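PDB 6VHF: PHD-type domain-containing protein from Chaetomium thermophilum, which is Cfp1, a zinc-binding subunit of the H3K4 methyltransferase complex COMPASS, represented here by its RbBP5-interacting domain. Local coordinates for residues A[27-31]-A[149-153]. Residues are numbered along the deposited sequence; the frame is centred on the assembly and turned at random.
Sequences CRQML and VRHDI
Leu31 and Cys27, one turn apart on helix 4-46, pack against Val149 and Ile153, likewise one turn apart on helix 141-177, in an antiparallel helix pair whose segment axes approach to 9.4 Å, with 161° between their N-to-C directions. No hydrogen bond crosses between the two segments, and the contacts are chiefly apolar. Val149 has CG1 anti to its own backbone N (chi1 176°), a setting that drives this methyl between the first helix's residues: it lies 3.8 Å from Cys27 CB and 3.6 Å from Leu31 CG, with the side chains of Leu31 and Val149 sliding past each other in opposite directions. A short, beta-branched valine suits a place where the backbones come so near, the CA atoms of Cys27 and Val149 being 6.0 Å apart. Small Cys27 likewise leaves room for Ile153, whose CG1 rests 3.5 Å from Cys27 CB. The longer arm of Ile153 then extends until its CD1 meets Leu31 CD1 tip to tip at 3.9 Å, while Arg150 passes its aliphatic CG across the leucine at about a right angle. With an alanine in place of Leu31, the branched end that Val149 CG1 and Ile153 CD1 both lean on is gone, and a gap would probably open beside them. Helix 64-77 lies against the buried side of the pair, where Val66 touches both Met30 and Val149, and His70 ND1 hydrogen-bonds the buried Asp152 OD2. On the exposed side, Arg28 runs extended from CG to NE and crosses Ile153, combining an aliphatic stem with a charged end suited to the surface; Ile153 CD1 lies over one face of its guanidinium, offset toward the rim, and Ile153 CG2 is 4.0 Å from Arg28 NH2.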
loop_
_atom_site.group_PDB
_atom_site.type_symbol
_atom_site.label_atom_id
_atom_site.label_comp_id
_atom_site.label_asym_id
_atom_site.label_seq_id
_atom_site.Cartn_x
_atom_site.Cartn_y
_atom_site.Cartn_z
ATOM N N CYS A 27 -3.324 -1.332 1.771
ATOM C CA CYS A 27 -2.680 -0.025 1.766
ATOM C C CYS A 27 -3.325 0.925 2.770
ATOM O O CYS A 27 -2.627 1.701 3.441
ATOM C CB CYS A 27 -2.734 0.576 0.361
ATOM S SG CYS A 27 -1.491 -0.067 -0.809
ATOM N N ARG A 28 -4.656 0.888 2.876
ATOM C CA ARG A 28 -5.321 1.748 3.843
ATOM C C ARG A 28 -4.897 1.390 5.263
ATOM O O ARG A 28 -4.743 2.272 6.104
ATOM C CB ARG A 28 -6.843 1.661 3.690
ATOM C CG ARG A 28 -7.343 2.049 2.303
ATOM C CD ARG A 28 -8.828 2.437 2.247
ATOM N NE ARG A 28 -9.226 2.633 0.850
ATOM C CZ ARG A 28 -9.129 3.791 0.197
ATOM N NH1 ARG A 28 -8.649 4.848 0.829
ATOM N NH2 ARG A 28 -9.495 3.895 -1.090
ATOM N N GLN A 29 -4.684 0.099 5.530
ATOM C CA GLN A 29 -4.208 -0.351 6.829
ATOM C C GLN A 29 -2.755 0.020 7.063
ATOM O O GLN A 29 -2.365 0.268 8.209
ATOM C CB GLN A 29 -4.369 -1.857 6.962
ATOM C CG GLN A 29 -5.802 -2.283 7.101
ATOM C CD GLN A 29 -5.948 -3.778 7.056
ATOM O OE1 GLN A 29 -6.833 -4.298 6.390
ATOM N NE2 GLN A 29 -5.064 -4.485 7.762
ATOM N N MET A 30 -1.935 0.052 6.008
ATOM C CA MET A 30 -0.599 0.611 6.179
ATOM C C MET A 30 -0.684 2.079 6.586
ATOM O O MET A 30 0.096 2.546 7.428
ATOM C CB MET A 30 0.220 0.434 4.902
ATOM C CG MET A 30 0.486 -1.032 4.517
ATOM S SD MET A 30 1.460 -1.940 5.766
ATOM C CE MET A 30 0.211 -2.665 6.837
ATOM N N LEU A 31 -1.654 2.817 6.040
ATOM C CA LEU A 31 -1.810 4.199 6.470
ATOM C C LEU A 31 -2.181 4.274 7.947
ATOM O O LEU A 31 -1.688 5.147 8.663
ATOM C CB LEU A 31 -2.828 4.931 5.608
ATOM C CG LEU A 31 -2.321 5.145 4.174
ATOM C CD1 LEU A 31 -3.434 5.582 3.210
ATOM C CD2 LEU A 31 -1.163 6.128 4.151
ATOM N N VAL A 149 2.352 5.176 0.110
ATOM C CA VAL A 149 1.173 4.326 0.222
ATOM C C VAL A 149 -0.023 4.989 -0.443
ATOM O O VAL A 149 -0.737 4.357 -1.230
ATOM C CB VAL A 149 0.895 3.972 1.694
ATOM C CG1 VAL A 149 -0.384 3.164 1.804
ATOM C CG2 VAL A 149 2.061 3.165 2.259
ATOM N N ARG A 150 -0.247 6.277 -0.169
ATOM C CA ARG A 150 -1.288 6.994 -0.900
ATOM C C ARG A 150 -1.052 6.932 -2.405
ATOM O O ARG A 150 -2.007 6.885 -3.190
ATOM C CB ARG A 150 -1.373 8.448 -0.439
ATOM C CG ARG A 150 -2.064 8.613 0.899
ATOM C CD ARG A 150 -2.147 10.067 1.327
ATOM N NE ARG A 150 -2.899 10.884 0.379
ATOM C CZ ARG A 150 -4.226 10.997 0.384
ATOM N NH1 ARG A 150 -4.935 10.335 1.288
ATOM N NH2 ARG A 150 -4.845 11.761 -0.512
ATOM N N HIS A 151 0.215 6.949 -2.833
ATOM C CA HIS A 151 0.484 6.894 -4.263
ATOM C C HIS A 151 0.109 5.526 -4.822
ATOM O O HIS A 151 -0.457 5.429 -5.916
ATOM C CB HIS A 151 1.952 7.223 -4.555
ATOM C CG HIS A 151 2.295 7.195 -6.014
ATOM N ND1 HIS A 151 1.830 8.142 -6.907
ATOM C CD2 HIS A 151 3.029 6.318 -6.746
ATOM C CE1 HIS A 151 2.280 7.860 -8.120
ATOM N NE2 HIS A 151 3.012 6.760 -8.047
ATOM N N ASP A 152 0.395 4.462 -4.062
ATOM C CA ASP A 152 0.066 3.117 -4.502
ATOM C C ASP A 152 -1.440 2.919 -4.615
ATOM O O ASP A 152 -1.911 2.225 -5.536
ATOM C CB ASP A 152 0.685 2.095 -3.551
ATOM C CG ASP A 152 2.222 2.054 -3.643
ATOM O OD1 ASP A 152 2.796 2.598 -4.618
ATOM O OD2 ASP A 152 2.856 1.466 -2.737
ATOM N N ILE A 153 -2.212 3.551 -3.733
ATOM C CA ILE A 153 -3.658 3.446 -3.854
ATOM C C ILE A 153 -4.109 4.021 -5.186
ATOM O O ILE A 153 -4.897 3.405 -5.903
ATOM C CB ILE A 153 -4.355 4.117 -2.657
ATOM C CG1 ILE A 153 -3.947 3.393 -1.376
ATOM C CG2 ILE A 153 -5.863 4.049 -2.800
ATOM C CD1 ILE A 153 -4.665 3.886 -0.131
#